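Side-chain contacts in uncharacterized protein (Shewanella loihica PV-4, PDB 2Q3L), which is of unknown function but adopts a SpoIIAA-like (STAS) fold and may associate with membranes and bind a ligand: residues A[28-31]-A[32-36]; A[47-50]-A[51-55]; A[64-68]-A[69-73]. All coordinates share one frame; numbering follows the deposited sequence.

Contact 1: residues A[28-31]-A[32-36]; sequences GKLT and HEDYE
A capping box formed by Thr31 and Asp34 starts helix 32-45 directly after strand 19-30 has ended. Thr31 is the N-cap residue. Its OG1 stands between its own backbone N and carbonyl carbon (chi1 61°), a rotation that turns the oxygen toward the first turn of the helix, where it accepts from Asp34 N at 3.2 Å. The return bond runs from Thr31 N to Asp34 OD2, also 3.2 Å long and fairly straight (161° at the hydrogen); the donor approaches from above the carboxylate plane, 56° out of it. OD2 has a second partner in His7 ND1, a residue of strand 7-16, so one oxygen serves both the cap and a neighbouring strand. The backbone completes the first turn: Tyr35 N donates to Thr31 O over 3.3 Å, and Asp34 N makes a weak bond to the same oxygen. This cap lies in the first beta-alpha-beta unit of the SpoIIAA-like fold, at the step from strand 19-30 to the helix that leads on to strand 54-66. Tyr35 reaches back past the cap to Leu30. Thr31 O lies near the plane of its ring, 3.5 Å from Tyr35 CD1, while Leu30 CD1 approaches obliquely, 3.8 Å from Tyr35 CE1 and 3.6 Å from Tyr35 OH. That hydroxyl also hydrogen-bonds a bound 2-methyl-2,4-pentanediol, probably from the crystallisation liquor, and the ring packs against helix 68-81. The chain of Glu33 bends at chi2 and curls back toward the cap, bringing Glu33 OE1 within 3.5 Å of Thr31 CB.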
loop_
_atom_site.group_PDB
_atom_site.type_symbol
_atom_site.label_atom_id
_atom_site.label_comp_id
_atom_site.label_asym_id
_atom_site.label_seq_id
_atom_site.Cartn_x
_atom_site.Cartn_y
_atom_site.Cartn_z
ATOM N N GLY A 28 8.460 -4.294 -6.962
ATOM C CA GLY A 28 7.261 -3.478 -7.154
ATOM C C GLY A 28 7.123 -2.383 -6.133
ATOM O O GLY A 28 8.114 -1.832 -5.698
ATOM N N LYS A 29 5.874 -2.086 -5.760
ATOM C CA LYS A 29 5.542 -1.032 -4.805
ATOM C C LYS A 29 5.193 -1.716 -3.483
ATOM O O LYS A 29 4.158 -2.339 -3.348
ATOM C CB LYS A 29 4.373 -0.209 -5.366
ATOM C CG LYS A 29 3.909 0.959 -4.479
ATOM C CD LYS A 29 4.935 2.041 -4.293
ATOM C CE LYS A 29 4.253 3.365 -3.939
ATOM N NZ LYS A 29 5.193 4.372 -3.423
ATOM N N LEU A 30 6.093 -1.586 -2.509
ATOM C CA LEU A 30 5.991 -2.278 -1.230
ATOM C C LEU A 30 4.920 -1.651 -0.359
ATOM O O LEU A 30 4.760 -0.418 -0.356
ATOM C CB LEU A 30 7.339 -2.247 -0.491
ATOM C CG LEU A 30 8.540 -2.753 -1.301
ATOM C CD1 LEU A 30 9.778 -2.819 -0.362
ATOM C CD2 LEU A 30 8.317 -4.106 -1.887
ATOM N N THR A 31 4.185 -2.520 0.338
ATOM C CA THR A 31 3.122 -2.132 1.223
ATOM C C THR A 31 3.490 -2.545 2.638
ATOM O O THR A 31 4.449 -3.281 2.860
ATOM C CB THR A 31 1.815 -2.842 0.877
ATOM O OG1 THR A 31 2.031 -4.239 1.006
ATOM C CG2 THR A 31 1.349 -2.526 -0.573
ATOM N N HIS A 32 2.736 -2.013 3.584
ATOM C CA HIS A 32 2.874 -2.361 4.965
ATOM C C HIS A 32 2.647 -3.880 5.220
ATOM O O HIS A 32 3.320 -4.509 6.049
ATOM C CB HIS A 32 1.872 -1.520 5.741
ATOM C CG HIS A 32 1.678 -1.968 7.148
ATOM N ND1 HIS A 32 2.676 -1.874 8.103
ATOM C CD2 HIS A 32 0.595 -2.487 7.776
ATOM C CE1 HIS A 32 2.214 -2.325 9.254
ATOM N NE2 HIS A 32 0.954 -2.682 9.095
ATOM N N GLU A 33 1.713 -4.458 4.478
ATOM C CA GLU A 33 1.416 -5.873 4.544
ATOM C C GLU A 33 2.655 -6.666 4.123
ATOM O O GLU A 33 2.909 -7.698 4.695
ATOM C CB GLU A 33 0.212 -6.238 3.691
ATOM C CG GLU A 33 -1.132 -5.640 4.199
ATOM C CD GLU A 33 -1.252 -4.060 4.173
ATOM O OE1 GLU A 33 -0.666 -3.384 3.273
ATOM O OE2 GLU A 33 -1.969 -3.495 5.057
ATOM N N ASP A 34 3.444 -6.154 3.180
ATOM C CA ASP A 34 4.694 -6.825 2.767
ATOM C C ASP A 34 5.703 -6.825 3.902
ATOM O O ASP A 34 6.361 -7.849 4.098
ATOM C CB ASP A 34 5.311 -6.197 1.493
ATOM C CG ASP A 34 4.399 -6.307 0.277
ATOM O OD1 ASP A 34 3.489 -7.169 0.286
ATOM O OD2 ASP A 34 4.569 -5.507 -0.659
ATOM N N TYR A 35 5.860 -5.684 4.607
ATOM C CA TYR A 35 6.757 -5.604 5.765
ATOM C C TYR A 35 6.266 -6.493 6.896
ATOM O O TYR A 35 7.063 -7.094 7.602
ATOM C CB TYR A 35 6.994 -4.151 6.220
ATOM C CG TYR A 35 8.038 -3.489 5.366
ATOM C CD1 TYR A 35 7.702 -2.905 4.135
ATOM C CD2 TYR A 35 9.375 -3.548 5.719
ATOM C CE1 TYR A 35 8.709 -2.345 3.271
ATOM C CE2 TYR A 35 10.379 -2.975 4.891
ATOM C CZ TYR A 35 10.024 -2.384 3.669
ATOM O OH TYR A 35 10.991 -1.836 2.874
ATOM N N GLU A 36 4.962 -6.551 7.090
ATOM C CA GLU A 36 4.401 -7.460 8.047
ATOM C C GLU A 36 4.685 -8.925 7.752
ATOM O O GLU A 36 4.951 -9.650 8.668
ATOM C CB GLU A 36 2.875 -7.286 8.140
ATOM C CG GLU A 36 2.465 -6.138 8.957
ATOM C CD GLU A 36 0.971 -6.145 9.192
ATOM O OE1 GLU A 36 0.227 -6.477 8.236
ATOM O OE2 GLU A 36 0.552 -5.814 10.333
#

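Contact 2: residues A[47-50]-A[51-55]; sequences AGIK and TPEIV
Ile49 and Ile54 meet through their delta methyls, CD1 to CD1 at 3.6 Å, with the two side chains slanting across one another. The contact is broader than a single methyl pair: Ile49 CD1 also lies 3.8 Å from Ile54 CG1, and the other branch of Ile49, CG2, comes within 3.9 Å of Ile54 CD1. With CG2 anti to the backbone N and CG1 anti to the carbonyl carbon (chi1 -63°), Ile49 presents both branches to the turn. CG2 additionally approaches Thr51 O, at 3.4 Å. These residues span the surface connection from helix 32-45 to strand 54-66, and between them Pro52 is the centre of an inverse gamma turn, in which Glu53 N donates a weak bond to Thr51 O. Ile54 opens the strand, its backbone paired with Glu84 and Lys86, and its side chain also packs on Leu46 and Phe85. Replacing Ile49 by an alanine would probably deprive Ile54 CD1 of its methyl partner and open a gap between this position and Ile54. Thr51 adds a polar link: its OG1 lies 2.6 Å from a water in a hydrogen bond of undecided direction, and the same water accepts from Lys50 N at 2.9 Å. The methyl of Thr51, CG2, comes 3.4 Å from Lys50 O.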
loop_
_atom_site.group_PDB
_atom_site.type_symbol
_atom_site.label_atom_id
_atom_site.label_comp_id
_atom_site.label_asym_id
_atom_site.label_seq_id
_atom_site.Cartn_x
_atom_site.Cartn_y
_atom_site.Cartn_z
ATOM N N ALA A 47 17.727 -13.603 15.694
ATOM C CA ALA A 47 17.573 -13.986 17.091
ATOM C C ALA A 47 18.945 -14.258 17.719
ATOM O O ALA A 47 19.756 -14.995 17.149
ATOM C CB ALA A 47 16.694 -15.235 17.209
ATOM N N GLY A 48 19.175 -13.638 18.873
ATOM C CA GLY A 48 20.419 -13.757 19.614
ATOM C C GLY A 48 21.568 -12.839 19.226
ATOM O O GLY A 48 22.581 -12.835 19.910
ATOM N N ILE A 49 21.431 -12.085 18.128
ATOM C CA ILE A 49 22.510 -11.238 17.618
ATOM C C ILE A 49 22.434 -9.821 18.225
ATOM O O ILE A 49 21.467 -9.115 18.067
ATOM C CB ILE A 49 22.515 -11.238 16.083
ATOM C CG1 ILE A 49 22.805 -12.656 15.590
ATOM C CG2 ILE A 49 23.627 -10.291 15.521
ATOM C CD1 ILE A 49 22.540 -12.830 14.113
ATOM N N LYS A 50 23.468 -9.427 18.949
ATOM C CA LYS A 50 23.497 -8.120 19.609
ATOM C C LYS A 50 24.791 -7.381 19.246
ATOM O O LYS A 50 25.160 -6.398 19.898
ATOM C CB LYS A 50 23.409 -8.306 21.141
ATOM C CG LYS A 50 22.234 -9.123 21.626
ATOM C CD LYS A 50 22.335 -9.354 23.145
ATOM C CE LYS A 50 21.296 -10.358 23.669
ATOM N NZ LYS A 50 21.614 -11.750 23.255
ATOM N N THR A 51 25.506 -7.886 18.241
ATOM C CA THR A 51 26.762 -7.276 17.813
ATOM C C THR A 51 26.736 -7.176 16.297
ATOM O O THR A 51 25.908 -7.837 15.654
ATOM C CB THR A 51 27.981 -8.081 18.268
ATOM O OG1 THR A 51 27.803 -9.446 17.919
ATOM C CG2 THR A 51 28.195 -7.997 19.819
ATOM N N PRO A 52 27.579 -6.304 15.729
ATOM C CA PRO A 52 27.549 -6.124 14.250
ATOM C C PRO A 52 28.160 -7.307 13.509
ATOM O O PRO A 52 29.315 -7.286 13.149
ATOM C CB PRO A 52 28.298 -4.803 14.012
ATOM C CG PRO A 52 28.802 -4.341 15.324
ATOM C CD PRO A 52 28.539 -5.406 16.395
ATOM N N GLU A 53 27.340 -8.317 13.264
ATOM C CA GLU A 53 27.793 -9.587 12.679
ATOM C C GLU A 53 27.187 -9.965 11.379
ATOM O O GLU A 53 27.699 -10.818 10.679
ATOM C CB GLU A 53 27.358 -10.731 13.604
ATOM C CG GLU A 53 27.879 -10.624 14.989
ATOM C CD GLU A 53 29.372 -10.858 15.106
ATOM O OE1 GLU A 53 30.077 -10.998 14.064
ATOM O OE2 GLU A 53 29.827 -10.898 16.269
ATOM N N ILE A 54 26.076 -9.356 11.071
ATOM C CA ILE A 54 25.324 -9.758 9.930
ATOM C C ILE A 54 25.747 -9.056 8.661
ATOM O O ILE A 54 26.034 -7.857 8.650
ATOM C CB ILE A 54 23.836 -9.518 10.213
ATOM C CG1 ILE A 54 23.483 -10.233 11.503
ATOM C CG2 ILE A 54 22.961 -9.977 9.037
ATOM C CD1 ILE A 54 22.115 -9.982 11.932
ATOM N N VAL A 55 25.765 -9.815 7.578
ATOM C CA VAL A 55 26.019 -9.234 6.295
ATOM C C VAL A 55 24.797 -9.536 5.451
ATOM O O VAL A 55 24.321 -10.646 5.447
ATOM C CB VAL A 55 27.362 -9.718 5.657
ATOM C CG1 VAL A 55 28.528 -9.394 6.598
ATOM C CG2 VAL A 55 27.367 -11.213 5.294
HETATM O O HOH W 1 26.047 -10.777 19.276
#

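Contact 3: residues A[64-68]-A[69-73]; sequences DGLSL and HAAWD
Leu68, in the first turn of helix 68-81, reaches forward to lay its branched end against the ring of Trp72, one helical turn on. Its CB lies 3.1 Å from His69 N, the adjoining backbone amide. The next atom, CG, is anti to the backbone N (chi1 175°) and comes within 3.9 Å of Trp72 CH2. From there CD1 passes over one face of the indole, 3.6 Å from Trp72 CZ2; the line from CD1 to the centroid of the six-membered ring runs 29° off the ring normal, a CH-pi contact. The second methyl, CD2, has Trp72 CH2 as its nearest ring atom. The backbone supports the same pairing: Trp72 N donates to Leu68 O over 3.2 Å, and that oxygen stands above an indole face, offset toward the rim. Both side chains also pack against the second subunit, Leu68 on its Trp72 and Trp72 on its Leu68, so the pair belongs to the subunit interface. The helix itself begins at Ser67, the N-cap residue, at the step from strand 54-66 to the helix of the second beta-alpha-beta unit of the SpoIIAA-like fold. Ser67 OG accepts from Ala70 N at 3.0 Å, with an angle of 160° at the hydrogen, although the position of OG is less certain because of a close neighbour in the model. Ser67 O takes the amide of Ala71 at 2.9 Å to close the first turn. Before the cap, Leu66 points toward the helix: its CB is 4.1 Å from Ala70 CB, and its CD2 lies 3.7 Å from Ala71 CA. Leu66 and Ala70 also touch Tyr35 of helix 32-45.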
loop_
_atom_site.group_PDB
_atom_site.type_symbol
_atom_site.label_atom_id
_atom_site.label_comp_id
_atom_site.label_asym_id
_atom_site.label_seq_id
_atom_site.Cartn_x
_atom_site.Cartn_y
_atom_site.Cartn_z
ATOM N N ASP A 64 10.014 -0.660 -7.394
ATOM C CA ASP A 64 9.432 0.586 -7.870
ATOM C C ASP A 64 9.459 1.600 -6.714
ATOM O O ASP A 64 9.867 2.715 -6.896
ATOM C CB ASP A 64 8.006 0.368 -8.389
ATOM C CG ASP A 64 7.937 -0.585 -9.622
ATOM O OD1 ASP A 64 8.919 -0.683 -10.409
ATOM O OD2 ASP A 64 6.859 -1.207 -9.833
ATOM N N GLY A 65 9.064 1.212 -5.512
ATOM C CA GLY A 65 9.064 2.154 -4.384
ATOM C C GLY A 65 8.391 1.597 -3.146
ATOM O O GLY A 65 8.068 0.426 -3.079
ATOM N N LEU A 66 8.205 2.455 -2.151
ATOM C CA LEU A 66 7.551 2.081 -0.906
ATOM C C LEU A 66 6.316 2.938 -0.658
ATOM O O LEU A 66 6.369 4.126 -0.871
ATOM C CB LEU A 66 8.499 2.257 0.282
ATOM C CG LEU A 66 9.567 1.186 0.567
ATOM C CD1 LEU A 66 10.630 1.141 -0.499
ATOM C CD2 LEU A 66 10.187 1.453 1.886
ATOM N N SER A 67 5.240 2.357 -0.155
ATOM C CA SER A 67 4.108 3.170 0.281
ATOM C C SER A 67 4.601 3.982 1.463
ATOM O O SER A 67 5.685 3.724 2.008
ATOM C CB SER A 67 2.921 2.327 0.738
ATOM O OG SER A 67 3.188 1.617 1.969
ATOM N N LEU A 68 3.789 4.939 1.878
ATOM C CA LEU A 68 4.140 5.807 2.984
ATOM C C LEU A 68 4.293 4.984 4.255
ATOM O O LEU A 68 5.303 5.102 4.982
ATOM C CB LEU A 68 3.066 6.902 3.140
ATOM C CG LEU A 68 3.152 7.886 4.313
ATOM C CD1 LEU A 68 4.507 8.586 4.361
ATOM C CD2 LEU A 68 1.991 8.880 4.242
ATOM N N HIS A 69 3.297 4.136 4.521
ATOM C CA HIS A 69 3.331 3.278 5.701
ATOM C C HIS A 69 4.554 2.342 5.631
ATOM O O HIS A 69 5.232 2.161 6.631
ATOM C CB HIS A 69 2.033 2.484 5.811
ATOM C CG HIS A 69 1.766 1.884 7.156
ATOM N ND1 HIS A 69 0.522 1.381 7.500
ATOM C CD2 HIS A 69 2.545 1.756 8.264
ATOM C CE1 HIS A 69 0.557 0.960 8.753
ATOM N NE2 HIS A 69 1.762 1.196 9.243
ATOM N N ALA A 70 4.831 1.756 4.457
ATOM C CA ALA A 70 5.973 0.886 4.265
ATOM C C ALA A 70 7.301 1.591 4.562
ATOM O O ALA A 70 8.176 0.999 5.195
ATOM C CB ALA A 70 5.996 0.308 2.895
ATOM N N ALA A 71 7.443 2.849 4.136
ATOM C CA ALA A 71 8.645 3.611 4.441
ATOM C C ALA A 71 8.854 3.742 5.957
ATOM O O ALA A 71 9.974 3.720 6.444
ATOM C CB ALA A 71 8.577 4.976 3.801
ATOM N N TRP A 72 7.778 3.915 6.701
ATOM C CA TRP A 72 7.872 3.953 8.144
ATOM C C TRP A 72 8.257 2.611 8.754
ATOM O O TRP A 72 9.035 2.603 9.694
ATOM C CB TRP A 72 6.585 4.488 8.754
ATOM C CG TRP A 72 6.364 5.919 8.428
ATOM C CD1 TRP A 72 7.339 6.887 8.198
ATOM C CD2 TRP A 72 5.123 6.602 8.390
ATOM N NE1 TRP A 72 6.765 8.092 7.973
ATOM C CE2 TRP A 72 5.407 7.963 8.091
ATOM C CE3 TRP A 72 3.801 6.220 8.617
ATOM C CZ2 TRP A 72 4.420 8.921 7.988
ATOM C CZ3 TRP A 72 2.811 7.186 8.511
ATOM C CH2 TRP A 72 3.126 8.514 8.194
ATOM N N ASP A 73 7.688 1.506 8.231
ATOM C CA ASP A 73 8.034 0.139 8.656
ATOM C C ASP A 73 9.525 -0.092 8.429
ATOM O O ASP A 73 10.212 -0.685 9.257
ATOM C CB ASP A 73 7.279 -0.950 7.822
ATOM C CG ASP A 73 5.800 -1.026 8.132
ATOM O OD1 ASP A 73 5.445 -0.844 9.294
ATOM O OD2 ASP A 73 4.989 -1.294 7.227
#

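Overall arrangement
Along the chain contact 1 comes first, then contact 2, then contact 3, all within the SpoIIAA-like domain. Contacts 1 and 3 are neighbours, their centres about 7 Å apart, and each begins a helix after adjacent parallel strands of one sheet, 19-30 and 54-66. They touch: His32 ND1 is hydrogen-bonded to Asp73 OD2, the rings of His32 and His69 stack, and Gly28 O meets Asp64 N. Contact 2 lies about 24 Å from contact 1 and 25 Å from contact 3, centre to centre, where strand 54-66 begins; contact 3 takes up its end. Both helix starts reach the second subunit, contact 1 by a long, weak ion pair from Glu33 to its Lys29, contact 3 by packing.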